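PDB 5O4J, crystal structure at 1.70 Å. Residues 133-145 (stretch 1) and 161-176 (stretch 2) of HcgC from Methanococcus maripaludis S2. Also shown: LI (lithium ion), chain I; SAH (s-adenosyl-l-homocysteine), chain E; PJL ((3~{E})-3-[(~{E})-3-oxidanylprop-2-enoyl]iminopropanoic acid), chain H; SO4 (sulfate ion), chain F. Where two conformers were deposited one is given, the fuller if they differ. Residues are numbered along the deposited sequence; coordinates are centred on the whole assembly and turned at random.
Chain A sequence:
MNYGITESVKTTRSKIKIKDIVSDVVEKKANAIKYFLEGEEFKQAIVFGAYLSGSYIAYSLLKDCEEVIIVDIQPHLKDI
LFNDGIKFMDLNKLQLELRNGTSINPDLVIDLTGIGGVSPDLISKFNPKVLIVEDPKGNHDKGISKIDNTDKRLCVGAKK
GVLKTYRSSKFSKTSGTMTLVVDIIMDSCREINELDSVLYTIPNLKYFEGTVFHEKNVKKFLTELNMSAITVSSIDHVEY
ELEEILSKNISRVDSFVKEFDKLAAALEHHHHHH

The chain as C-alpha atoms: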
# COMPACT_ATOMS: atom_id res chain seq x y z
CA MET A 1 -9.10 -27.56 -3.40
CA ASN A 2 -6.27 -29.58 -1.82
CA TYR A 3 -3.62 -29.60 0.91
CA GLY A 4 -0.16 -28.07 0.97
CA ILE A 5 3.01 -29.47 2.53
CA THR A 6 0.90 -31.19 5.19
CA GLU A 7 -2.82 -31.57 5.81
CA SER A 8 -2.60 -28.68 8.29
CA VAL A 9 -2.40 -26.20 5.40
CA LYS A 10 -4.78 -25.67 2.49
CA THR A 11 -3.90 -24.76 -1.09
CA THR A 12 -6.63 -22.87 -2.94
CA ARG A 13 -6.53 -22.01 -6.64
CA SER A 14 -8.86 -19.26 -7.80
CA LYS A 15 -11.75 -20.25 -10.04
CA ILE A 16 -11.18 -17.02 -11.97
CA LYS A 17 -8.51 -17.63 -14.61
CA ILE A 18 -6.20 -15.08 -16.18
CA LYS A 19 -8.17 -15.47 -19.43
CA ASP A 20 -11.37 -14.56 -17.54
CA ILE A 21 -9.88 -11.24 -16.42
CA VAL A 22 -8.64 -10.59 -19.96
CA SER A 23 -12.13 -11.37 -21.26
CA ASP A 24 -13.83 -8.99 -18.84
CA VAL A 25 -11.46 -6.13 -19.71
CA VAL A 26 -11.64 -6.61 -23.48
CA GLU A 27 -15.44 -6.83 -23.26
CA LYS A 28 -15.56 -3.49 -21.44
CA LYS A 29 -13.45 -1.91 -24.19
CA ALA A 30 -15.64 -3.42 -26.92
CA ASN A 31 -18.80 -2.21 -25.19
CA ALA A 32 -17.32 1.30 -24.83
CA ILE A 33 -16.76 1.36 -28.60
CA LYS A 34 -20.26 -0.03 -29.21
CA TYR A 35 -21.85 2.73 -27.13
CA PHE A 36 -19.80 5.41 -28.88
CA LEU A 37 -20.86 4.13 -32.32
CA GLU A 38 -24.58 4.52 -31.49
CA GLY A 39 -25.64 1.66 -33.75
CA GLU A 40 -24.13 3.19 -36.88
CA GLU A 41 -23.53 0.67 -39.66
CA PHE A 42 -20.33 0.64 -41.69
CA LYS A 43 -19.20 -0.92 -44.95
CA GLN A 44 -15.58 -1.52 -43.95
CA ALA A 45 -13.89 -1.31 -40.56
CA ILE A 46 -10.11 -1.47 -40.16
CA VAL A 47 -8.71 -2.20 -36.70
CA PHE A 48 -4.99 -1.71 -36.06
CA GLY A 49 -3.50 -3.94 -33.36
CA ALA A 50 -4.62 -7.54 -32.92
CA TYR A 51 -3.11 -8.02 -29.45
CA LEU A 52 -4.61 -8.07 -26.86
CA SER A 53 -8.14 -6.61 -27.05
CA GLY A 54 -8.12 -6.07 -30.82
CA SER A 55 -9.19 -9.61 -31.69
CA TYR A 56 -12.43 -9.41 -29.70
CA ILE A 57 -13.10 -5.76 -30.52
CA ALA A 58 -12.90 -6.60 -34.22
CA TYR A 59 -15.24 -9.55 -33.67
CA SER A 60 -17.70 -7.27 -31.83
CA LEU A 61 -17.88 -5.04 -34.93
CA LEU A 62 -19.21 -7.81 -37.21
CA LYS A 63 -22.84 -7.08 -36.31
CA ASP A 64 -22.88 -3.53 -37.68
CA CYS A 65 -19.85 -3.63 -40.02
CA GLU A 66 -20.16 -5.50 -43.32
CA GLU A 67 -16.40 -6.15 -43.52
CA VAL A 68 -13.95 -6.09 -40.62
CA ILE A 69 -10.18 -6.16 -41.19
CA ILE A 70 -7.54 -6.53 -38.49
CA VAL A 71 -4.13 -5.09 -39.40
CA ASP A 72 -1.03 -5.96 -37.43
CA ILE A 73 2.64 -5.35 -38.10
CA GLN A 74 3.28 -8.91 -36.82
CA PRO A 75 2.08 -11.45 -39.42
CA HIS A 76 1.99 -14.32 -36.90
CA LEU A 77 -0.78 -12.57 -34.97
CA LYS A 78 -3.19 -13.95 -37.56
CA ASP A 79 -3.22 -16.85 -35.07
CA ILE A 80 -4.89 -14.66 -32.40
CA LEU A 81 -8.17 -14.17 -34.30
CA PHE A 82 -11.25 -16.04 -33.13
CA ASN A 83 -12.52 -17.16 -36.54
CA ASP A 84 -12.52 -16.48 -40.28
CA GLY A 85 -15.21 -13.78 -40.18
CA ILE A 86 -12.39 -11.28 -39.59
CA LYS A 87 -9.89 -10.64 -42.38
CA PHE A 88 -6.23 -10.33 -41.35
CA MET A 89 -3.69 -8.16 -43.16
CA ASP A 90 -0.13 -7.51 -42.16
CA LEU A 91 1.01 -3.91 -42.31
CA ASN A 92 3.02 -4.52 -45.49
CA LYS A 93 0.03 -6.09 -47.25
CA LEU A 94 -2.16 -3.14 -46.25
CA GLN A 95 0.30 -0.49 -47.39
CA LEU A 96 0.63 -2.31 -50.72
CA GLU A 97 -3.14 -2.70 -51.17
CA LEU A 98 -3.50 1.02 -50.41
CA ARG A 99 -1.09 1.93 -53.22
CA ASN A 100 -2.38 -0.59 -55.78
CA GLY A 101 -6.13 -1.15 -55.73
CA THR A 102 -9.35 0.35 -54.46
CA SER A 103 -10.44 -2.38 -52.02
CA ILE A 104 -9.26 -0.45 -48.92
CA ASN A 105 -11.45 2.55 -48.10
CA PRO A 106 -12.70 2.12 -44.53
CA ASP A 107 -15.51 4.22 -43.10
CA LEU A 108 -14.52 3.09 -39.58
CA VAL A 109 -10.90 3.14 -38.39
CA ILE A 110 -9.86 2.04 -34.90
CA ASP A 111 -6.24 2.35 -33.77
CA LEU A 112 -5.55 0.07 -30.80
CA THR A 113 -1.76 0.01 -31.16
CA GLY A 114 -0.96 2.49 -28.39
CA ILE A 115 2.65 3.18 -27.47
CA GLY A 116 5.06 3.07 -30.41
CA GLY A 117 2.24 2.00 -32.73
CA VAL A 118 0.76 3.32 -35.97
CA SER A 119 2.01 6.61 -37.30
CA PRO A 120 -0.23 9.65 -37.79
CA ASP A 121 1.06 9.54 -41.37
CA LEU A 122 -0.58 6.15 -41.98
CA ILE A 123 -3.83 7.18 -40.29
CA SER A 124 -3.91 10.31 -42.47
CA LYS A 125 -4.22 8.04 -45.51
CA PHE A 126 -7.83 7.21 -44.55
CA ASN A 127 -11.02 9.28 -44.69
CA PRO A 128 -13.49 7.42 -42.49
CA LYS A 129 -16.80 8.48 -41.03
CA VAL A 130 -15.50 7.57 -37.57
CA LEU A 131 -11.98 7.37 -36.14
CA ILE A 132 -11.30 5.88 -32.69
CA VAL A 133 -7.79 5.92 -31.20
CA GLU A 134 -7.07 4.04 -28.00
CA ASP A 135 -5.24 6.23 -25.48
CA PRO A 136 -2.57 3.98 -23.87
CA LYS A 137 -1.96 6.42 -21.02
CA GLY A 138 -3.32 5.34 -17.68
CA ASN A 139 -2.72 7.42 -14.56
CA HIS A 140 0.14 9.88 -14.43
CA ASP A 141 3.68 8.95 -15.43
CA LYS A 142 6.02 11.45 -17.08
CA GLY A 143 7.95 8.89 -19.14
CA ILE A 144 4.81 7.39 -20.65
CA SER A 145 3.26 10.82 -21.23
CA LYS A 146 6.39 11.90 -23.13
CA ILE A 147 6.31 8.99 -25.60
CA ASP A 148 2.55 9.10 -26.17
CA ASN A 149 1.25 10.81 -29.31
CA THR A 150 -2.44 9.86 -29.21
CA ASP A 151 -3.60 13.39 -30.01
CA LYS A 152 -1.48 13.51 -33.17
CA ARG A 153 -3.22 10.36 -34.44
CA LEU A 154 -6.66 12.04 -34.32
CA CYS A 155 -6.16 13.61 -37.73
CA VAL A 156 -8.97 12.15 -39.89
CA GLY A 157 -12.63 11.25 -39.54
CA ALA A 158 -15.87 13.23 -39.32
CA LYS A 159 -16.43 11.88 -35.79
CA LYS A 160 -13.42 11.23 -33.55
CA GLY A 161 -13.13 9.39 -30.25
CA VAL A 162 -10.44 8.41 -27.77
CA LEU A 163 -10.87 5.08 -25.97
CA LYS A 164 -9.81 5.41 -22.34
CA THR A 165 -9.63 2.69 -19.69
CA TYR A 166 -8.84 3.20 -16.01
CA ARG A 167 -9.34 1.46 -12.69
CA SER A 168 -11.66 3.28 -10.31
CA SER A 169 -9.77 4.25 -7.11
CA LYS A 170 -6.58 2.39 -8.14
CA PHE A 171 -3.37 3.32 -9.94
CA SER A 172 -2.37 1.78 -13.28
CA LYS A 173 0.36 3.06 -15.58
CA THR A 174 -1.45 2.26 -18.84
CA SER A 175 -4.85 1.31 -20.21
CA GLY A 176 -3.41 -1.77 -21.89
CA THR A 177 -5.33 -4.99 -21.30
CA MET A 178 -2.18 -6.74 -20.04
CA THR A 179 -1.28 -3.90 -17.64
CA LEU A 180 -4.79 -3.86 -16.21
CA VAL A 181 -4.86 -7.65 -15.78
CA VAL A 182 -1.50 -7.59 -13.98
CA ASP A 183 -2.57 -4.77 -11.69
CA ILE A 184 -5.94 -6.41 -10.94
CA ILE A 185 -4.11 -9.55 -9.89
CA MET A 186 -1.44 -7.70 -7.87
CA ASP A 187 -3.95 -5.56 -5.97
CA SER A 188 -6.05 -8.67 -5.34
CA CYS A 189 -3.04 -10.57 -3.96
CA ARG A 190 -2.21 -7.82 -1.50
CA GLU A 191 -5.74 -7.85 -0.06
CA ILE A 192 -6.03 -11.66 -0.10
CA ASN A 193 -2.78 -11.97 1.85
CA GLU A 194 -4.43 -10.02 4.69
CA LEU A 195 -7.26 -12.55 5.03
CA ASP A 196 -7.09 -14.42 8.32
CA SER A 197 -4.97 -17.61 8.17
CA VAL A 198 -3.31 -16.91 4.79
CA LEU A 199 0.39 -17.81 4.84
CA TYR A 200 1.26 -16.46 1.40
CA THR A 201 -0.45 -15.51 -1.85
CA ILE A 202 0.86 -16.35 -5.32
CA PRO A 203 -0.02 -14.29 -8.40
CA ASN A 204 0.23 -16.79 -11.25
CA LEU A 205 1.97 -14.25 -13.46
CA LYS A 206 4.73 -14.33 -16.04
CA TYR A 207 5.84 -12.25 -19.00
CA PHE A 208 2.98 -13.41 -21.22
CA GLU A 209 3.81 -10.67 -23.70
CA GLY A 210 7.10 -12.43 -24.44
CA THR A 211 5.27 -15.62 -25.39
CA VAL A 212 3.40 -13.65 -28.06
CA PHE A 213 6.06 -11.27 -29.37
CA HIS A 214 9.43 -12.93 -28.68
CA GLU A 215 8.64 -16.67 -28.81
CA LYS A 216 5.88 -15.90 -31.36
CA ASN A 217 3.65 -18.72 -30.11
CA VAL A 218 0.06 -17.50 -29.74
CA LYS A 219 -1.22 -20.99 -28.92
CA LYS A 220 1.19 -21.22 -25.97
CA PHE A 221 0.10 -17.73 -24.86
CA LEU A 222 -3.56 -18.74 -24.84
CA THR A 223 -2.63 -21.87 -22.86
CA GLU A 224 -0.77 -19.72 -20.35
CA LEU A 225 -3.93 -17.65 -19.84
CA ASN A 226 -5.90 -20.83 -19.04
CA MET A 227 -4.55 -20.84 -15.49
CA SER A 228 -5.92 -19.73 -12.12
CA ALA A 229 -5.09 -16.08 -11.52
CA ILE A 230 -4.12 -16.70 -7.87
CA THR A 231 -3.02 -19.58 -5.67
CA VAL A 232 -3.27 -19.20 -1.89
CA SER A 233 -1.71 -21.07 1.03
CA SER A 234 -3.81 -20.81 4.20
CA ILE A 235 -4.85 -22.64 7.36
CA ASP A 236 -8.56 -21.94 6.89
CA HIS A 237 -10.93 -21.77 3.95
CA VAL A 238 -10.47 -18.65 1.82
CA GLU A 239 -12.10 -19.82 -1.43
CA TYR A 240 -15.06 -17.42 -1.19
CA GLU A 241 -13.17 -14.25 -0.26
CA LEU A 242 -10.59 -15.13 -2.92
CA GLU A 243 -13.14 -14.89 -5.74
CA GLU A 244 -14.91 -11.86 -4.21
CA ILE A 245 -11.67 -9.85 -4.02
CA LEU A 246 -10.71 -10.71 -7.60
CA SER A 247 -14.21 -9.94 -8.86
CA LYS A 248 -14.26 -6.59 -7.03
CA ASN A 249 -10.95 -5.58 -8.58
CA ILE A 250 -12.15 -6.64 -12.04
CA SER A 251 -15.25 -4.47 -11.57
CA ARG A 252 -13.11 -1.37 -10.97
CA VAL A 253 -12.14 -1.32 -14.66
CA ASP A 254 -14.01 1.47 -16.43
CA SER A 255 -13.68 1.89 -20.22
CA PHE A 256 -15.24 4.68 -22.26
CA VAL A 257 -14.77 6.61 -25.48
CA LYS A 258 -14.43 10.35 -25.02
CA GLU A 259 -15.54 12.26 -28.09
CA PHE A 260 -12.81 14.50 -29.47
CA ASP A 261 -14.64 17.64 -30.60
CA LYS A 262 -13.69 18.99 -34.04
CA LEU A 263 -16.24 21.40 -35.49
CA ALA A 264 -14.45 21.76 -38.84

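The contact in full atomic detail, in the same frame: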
# COMPACT_ATOMS: atom_id res chain seq x y z
N VAL A 133 -9.17 6.21 -31.58
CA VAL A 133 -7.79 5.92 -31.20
C VAL A 133 -7.78 5.55 -29.73
O VAL A 133 -8.33 6.28 -28.90
CB VAL A 133 -6.86 7.12 -31.46
CG1 VAL A 133 -5.42 6.83 -30.98
CG2 VAL A 133 -6.85 7.48 -32.93
N GLU A 134 -7.18 4.41 -29.40
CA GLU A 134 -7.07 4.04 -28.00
C GLU A 134 -5.93 4.82 -27.36
O GLU A 134 -4.81 4.84 -27.88
CB GLU A 134 -6.83 2.53 -27.83
CG GLU A 134 -6.81 2.13 -26.36
CD GLU A 134 -6.80 0.64 -26.14
OE1 GLU A 134 -6.51 -0.11 -27.09
OE2 GLU A 134 -7.10 0.23 -25.00
N ASP A 135 -6.24 5.51 -26.26
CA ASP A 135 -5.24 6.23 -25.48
C ASP A 135 -4.55 5.23 -24.55
O ASP A 135 -5.20 4.70 -23.63
CB ASP A 135 -5.91 7.36 -24.70
CG ASP A 135 -4.95 8.14 -23.82
OD1 ASP A 135 -3.73 7.88 -23.84
OD2 ASP A 135 -5.45 9.03 -23.09
N PRO A 136 -3.26 4.95 -24.75
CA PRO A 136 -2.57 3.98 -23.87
C PRO A 136 -2.24 4.53 -22.50
O PRO A 136 -1.91 3.75 -21.59
CB PRO A 136 -1.29 3.65 -24.65
CG PRO A 136 -0.98 4.91 -25.36
CD PRO A 136 -2.33 5.50 -25.76
N LYS A 137 -2.28 5.85 -22.32
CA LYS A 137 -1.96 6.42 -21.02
C LYS A 137 -2.98 6.00 -19.99
O LYS A 137 -4.19 6.06 -20.24
CB LYS A 137 -1.93 7.94 -21.11
CG LYS A 137 -0.86 8.48 -22.05
CD LYS A 137 -0.75 10.01 -21.94
CE LYS A 137 -2.07 10.71 -22.24
NZ LYS A 137 -2.58 10.43 -23.61
N GLY A 138 -2.49 5.58 -18.83
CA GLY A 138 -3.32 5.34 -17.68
C GLY A 138 -3.26 6.54 -16.76
O GLY A 138 -3.49 7.67 -17.21
N ASN A 139 -2.92 6.33 -15.50
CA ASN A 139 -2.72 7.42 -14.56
C ASN A 139 -1.32 8.00 -14.78
O ASN A 139 -0.60 7.61 -15.70
CB ASN A 139 -2.98 6.92 -13.14
CG ASN A 139 -4.34 6.23 -13.01
OD1 ASN A 139 -4.44 5.10 -12.54
ND2 ASN A 139 -5.41 6.92 -13.44
N HIS A 140 -0.93 9.00 -13.97
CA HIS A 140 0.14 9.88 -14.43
C HIS A 140 1.53 9.27 -14.29
O HIS A 140 1.93 8.82 -13.21
CB HIS A 140 0.12 11.23 -13.71
CG HIS A 140 1.00 12.23 -14.39
ND1 HIS A 140 0.84 12.58 -15.71
CD2 HIS A 140 2.09 12.92 -13.95
CE1 HIS A 140 1.76 13.46 -16.05
NE2 HIS A 140 2.53 13.68 -15.00
N ASP A 141 2.28 9.36 -15.38
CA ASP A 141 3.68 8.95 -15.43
C ASP A 141 4.34 9.80 -16.51
O ASP A 141 3.88 9.80 -17.65
CB ASP A 141 3.79 7.46 -15.75
CG ASP A 141 5.23 7.00 -15.89
OD1 ASP A 141 5.81 7.13 -16.99
OD2 ASP A 141 5.77 6.48 -14.89
N LYS A 142 5.39 10.53 -16.14
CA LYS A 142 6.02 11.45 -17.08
C LYS A 142 6.61 10.72 -18.28
O LYS A 142 6.44 11.16 -19.43
CB LYS A 142 7.10 12.27 -16.38
CG LYS A 142 6.56 13.23 -15.33
CD LYS A 142 7.68 13.97 -14.62
CE LYS A 142 7.15 15.06 -13.70
NZ LYS A 142 7.62 14.90 -12.30
N GLY A 143 7.30 9.60 -18.04
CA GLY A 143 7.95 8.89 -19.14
C GLY A 143 6.96 8.39 -20.17
O GLY A 143 7.20 8.48 -21.38
N ILE A 144 5.82 7.86 -19.72
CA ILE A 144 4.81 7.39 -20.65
C ILE A 144 4.13 8.56 -21.35
O ILE A 144 3.85 8.50 -22.55
CB ILE A 144 3.80 6.50 -19.90
CG1 ILE A 144 4.49 5.20 -19.48
CG2 ILE A 144 2.56 6.22 -20.74
CD1 ILE A 144 3.72 4.38 -18.47
N SER A 145 3.85 9.64 -20.61
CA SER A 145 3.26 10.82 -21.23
C SER A 145 4.15 11.35 -22.35
O SER A 145 3.64 11.81 -23.39
CB SER A 145 3.03 11.91 -20.19
OG SER A 145 1.90 11.62 -19.39
N GLY A 161 -13.02 9.80 -31.64
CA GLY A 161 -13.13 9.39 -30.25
C GLY A 161 -11.83 8.80 -29.75
O GLY A 161 -11.04 8.24 -30.51
N VAL A 162 -11.62 8.94 -28.44
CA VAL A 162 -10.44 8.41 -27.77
C VAL A 162 -10.91 7.39 -26.74
O VAL A 162 -11.66 7.74 -25.82
CB VAL A 162 -9.61 9.52 -27.10
CG1 VAL A 162 -8.41 8.93 -26.36
CG2 VAL A 162 -9.14 10.52 -28.13
N LEU A 163 -10.47 6.14 -26.88
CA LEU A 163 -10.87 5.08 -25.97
C LEU A 163 -9.96 5.09 -24.75
O LEU A 163 -8.75 4.90 -24.87
CB LEU A 163 -10.80 3.73 -26.69
CG LEU A 163 -11.03 2.50 -25.82
CD1 LEU A 163 -12.44 2.45 -25.27
CD2 LEU A 163 -10.70 1.25 -26.62
N LYS A 164 -10.55 5.32 -23.58
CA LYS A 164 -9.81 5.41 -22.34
C LYS A 164 -10.26 4.29 -21.40
O LYS A 164 -11.44 3.93 -21.37
CB LYS A 164 -10.01 6.77 -21.67
CG LYS A 164 -9.62 7.97 -22.55
CD LYS A 164 -9.98 9.29 -21.86
CE LYS A 164 -9.51 10.50 -22.67
NZ LYS A 164 -8.02 10.59 -22.81
N THR A 165 -9.31 3.75 -20.64
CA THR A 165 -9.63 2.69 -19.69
C THR A 165 -8.80 2.88 -18.44
O THR A 165 -7.57 2.90 -18.50
CB THR A 165 -9.39 1.30 -20.30
OG1 THR A 165 -10.04 1.20 -21.58
CG2 THR A 165 -9.94 0.23 -19.39
N TYR A 166 -9.48 2.99 -17.30
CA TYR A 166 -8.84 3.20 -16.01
C TYR A 166 -9.45 2.25 -14.99
O TYR A 166 -10.50 1.64 -15.21
CB TYR A 166 -9.02 4.63 -15.50
CG TYR A 166 -8.67 5.70 -16.51
CD1 TYR A 166 -7.36 5.89 -16.92
CD2 TYR A 166 -9.66 6.53 -17.03
CE1 TYR A 166 -7.05 6.88 -17.85
CE2 TYR A 166 -9.35 7.52 -17.95
CZ TYR A 166 -8.05 7.69 -18.35
OH TYR A 166 -7.76 8.68 -19.27
N ARG A 167 -8.79 2.17 -13.84
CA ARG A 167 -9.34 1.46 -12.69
C ARG A 167 -9.84 2.48 -11.67
O ARG A 167 -9.09 3.36 -11.24
CB ARG A 167 -8.28 0.54 -12.07
CG ARG A 167 -7.77 -0.51 -13.05
CD ARG A 167 -7.03 -1.64 -12.33
NE ARG A 167 -5.82 -1.14 -11.69
CZ ARG A 167 -5.38 -1.50 -10.49
NH1 ARG A 167 -4.25 -0.98 -10.03
NH2 ARG A 167 -6.06 -2.35 -9.74
N SER A 168 -11.12 2.39 -11.32
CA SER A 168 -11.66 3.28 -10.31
C SER A 168 -10.93 3.08 -8.99
O SER A 168 -10.77 1.95 -8.52
CB SER A 168 -13.16 3.02 -10.13
OG SER A 168 -13.38 1.77 -9.50
N SER A 169 -10.44 4.18 -8.41
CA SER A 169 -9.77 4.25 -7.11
C SER A 169 -8.39 3.61 -7.06
O SER A 169 -7.79 3.58 -5.98
CB SER A 169 -10.61 3.61 -5.99
OG SER A 169 -11.79 4.37 -5.78
N LYS A 170 -7.85 3.10 -8.16
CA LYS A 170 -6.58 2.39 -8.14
C LYS A 170 -5.67 2.92 -9.23
O LYS A 170 -6.13 3.38 -10.28
CB LYS A 170 -6.78 0.88 -8.32
CG LYS A 170 -7.60 0.23 -7.22
CD LYS A 170 -6.82 0.20 -5.92
CE LYS A 170 -7.43 -0.80 -4.95
NZ LYS A 170 -6.63 -0.90 -3.69
N PHE A 171 -4.36 2.79 -9.00
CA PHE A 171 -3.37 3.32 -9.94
C PHE A 171 -2.92 2.25 -10.93
O PHE A 171 -2.46 1.17 -10.53
CB PHE A 171 -2.15 3.84 -9.18
CG PHE A 171 -1.17 4.58 -10.07
CD1 PHE A 171 -0.25 3.88 -10.83
CD2 PHE A 171 -1.18 5.95 -10.15
CE1 PHE A 171 0.64 4.53 -11.65
CE2 PHE A 171 -0.30 6.62 -10.98
CZ PHE A 171 0.61 5.91 -11.73
N SER A 172 -2.95 2.58 -12.22
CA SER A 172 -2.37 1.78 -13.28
C SER A 172 -1.64 2.69 -14.25
O SER A 172 -2.11 3.79 -14.53
CB SER A 172 -3.44 0.96 -14.03
OG SER A 172 -3.82 -0.19 -13.28
N LYS A 173 -0.50 2.22 -14.75
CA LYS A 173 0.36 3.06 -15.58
C LYS A 173 -0.17 3.20 -17.01
O LYS A 173 0.13 4.19 -17.68
CB LYS A 173 1.78 2.50 -15.60
CG LYS A 173 2.54 2.70 -14.32
CD LYS A 173 2.95 4.14 -14.15
CE LYS A 173 4.01 4.30 -13.08
NZ LYS A 173 5.33 3.93 -13.65
N THR A 174 -0.90 2.21 -17.50
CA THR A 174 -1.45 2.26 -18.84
C THR A 174 -2.86 1.70 -18.81
O THR A 174 -3.31 1.12 -17.81
CB THR A 174 -0.62 1.49 -19.90
OG1 THR A 174 -1.00 0.11 -19.92
CG2 THR A 174 0.88 1.62 -19.67
N SER A 175 -3.54 1.87 -19.93
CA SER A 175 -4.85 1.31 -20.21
C SER A 175 -4.77 -0.02 -20.92
O SER A 175 -5.81 -0.55 -21.34
CB SER A 175 -5.63 2.28 -21.08
OG SER A 175 -4.89 2.50 -22.26
N GLY A 176 -3.55 -0.53 -21.15
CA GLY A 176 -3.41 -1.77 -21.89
C GLY A 176 -4.07 -2.92 -21.15
O GLY A 176 -4.05 -2.99 -19.92
LI LI I . -13.77 5.20 -7.15
N SAH E . -3.78 -1.31 -26.33
CA SAH E . -3.77 -2.78 -26.58
CB SAH E . -2.33 -3.28 -26.66
CG SAH E . -1.70 -2.95 -28.01
SD SAH E . -0.07 -3.64 -28.17
C SAH E . -4.48 -3.54 -25.48
O SAH E . -4.52 -4.79 -25.55
OXT SAH E . -4.97 -2.88 -24.55
C5' SAH E . 0.34 -3.18 -29.83
C4' SAH E . -0.30 -4.07 -30.88
O4' SAH E . -0.31 -3.36 -32.13
C3' SAH E . 0.53 -5.32 -31.13
O3' SAH E . -0.30 -6.41 -31.58
C2' SAH E . 1.48 -4.85 -32.20
O2' SAH E . 2.08 -5.90 -32.97
C1' SAH E . 0.58 -3.99 -33.05
N9 SAH E . 1.28 -2.91 -33.77
C8 SAH E . 2.28 -2.14 -33.30
N7 SAH E . 2.64 -1.23 -34.24
C5 SAH E . 1.83 -1.41 -35.30
C6 SAH E . 1.66 -0.78 -36.63
N6 SAH E . 2.45 0.24 -37.00
N1 SAH E . 0.70 -1.28 -37.43
C2 SAH E . -0.10 -2.29 -37.07
N3 SAH E . -0.00 -2.91 -35.89
C4 SAH E . 0.93 -2.52 -34.99
O14 PJL H . 0.08 -4.07 -23.30
C12 PJL H . 0.20 -3.33 -22.27
O13 PJL H . -0.58 -3.35 -21.30
C10 PJL H . 1.33 -2.34 -22.12
C4 PJL H . 1.72 -1.68 -23.42
N5 PJL H . 2.53 -2.23 -24.22
C6 PJL H . 2.92 -1.67 -25.38
O8 PJL H . 4.02 -1.92 -25.86
C7 PJL H . 2.05 -0.72 -26.12
C2 PJL H . 0.86 -0.36 -25.65
O1 PJL H . 0.07 0.48 -26.27
S SO4 F . -5.65 10.50 -15.27
O1 SO4 F . -6.30 9.74 -16.35
O2 SO4 F . -4.40 11.13 -15.78
O3 SO4 F . -5.32 9.57 -14.17
O4 SO4 F . -6.57 11.55 -14.78
O HOH W 1 -8.20 2.28 -23.45
O HOH W 2 -6.75 5.41 -21.36
O HOH W 3 -5.33 8.61 -20.37
O HOH W 4 0.35 6.77 -17.97
O HOH W 5 -7.36 5.45 -11.89
O HOH W 6 -6.15 3.23 -14.08
O HOH W 7 -15.66 4.96 -8.54

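Three residues cover the most surface between these stretches, Asn 139, Lys 173 and Asp 135, and each combines backbone pairing with a polar side chain.

Asn 139 covers the most. Its CA–CB bond points toward the other stretch, and its backbone and side chain together pair with the backbone of Ser 172: the main-chain Asn 139 N donates to Ser 172 O (2.8 Å), while Ser 172 N donates to the side-chain oxygen Asn 139 OD1 (2.9 Å). One residue thus satisfies both the donor and the acceptor of Ser 172, a task suited to a short side chain ending in an amide. The other half of the amide remains free to donate, and Asn 139 ND2 bonds sulfate O3 at 2.8 Å. Between backbone and amide, Asn 139 CB lies over the face of the Phe 171 ring, 3.9 Å from the ring centroid, in a CH-pi contact. His 140 O approaches the edge of the same ring, 3.5 Å from Phe 171 CZ.

Lys 173 starts out pointing away, yet its long, flexible chain brings the ammonium group back to stretch 1, where Lys 173 NZ forms a salt bridge with Asp 141 OD2 (2.9 Å). Asp 141 uses its other oxygen to cap the following helix, Asp 141 OD1 accepting from Ile 144 N at 2.8 Å; a carboxylate can serve both partners at once. Ile 144 CD1 packs 3.9 Å from Lys 173 CB, against the aliphatic part of the lysine. The lysine backbone also takes part, Lys 173 O accepting from Gly 138 N at 3.2 Å. Glycine fits here because a CB would lie only 2.6 Å from Ser 172 O.

Asp 135 follows the parallel pairs of Val 133 with Val 162 and Glu 134 with Leu 163, and its backbone N carries on the hydrogen bonding. Val 133 N donates to Gly 161 O (3.0 Å), Leu 163 N to Val 133 O (2.9 Å) and Asp 135 N to Leu 163 O (2.9 Å). The buried side chains of Val 133 and Val 162 share one face of the sheet, those of Glu 134 and Leu 163 the other. The Asp 135 carboxylate joins two lysines: OD2 of Asp 135 meets Lys 164 NZ at 3.0 Å across the contact, and OD1 of Asp 135 meets Lys 137 NZ at 2.8 Å within its own stretch. Its carbonyl is taken by a compact hydroxyl, Ser 175 OG donating to Asp 135 O at 2.6 Å, and next to it Ser 175 N donates to Pro 136 O at 3.0 Å. Water 3 extends the network, linking Asp 135 OD2 and Lys 137 O to Tyr 166 OH.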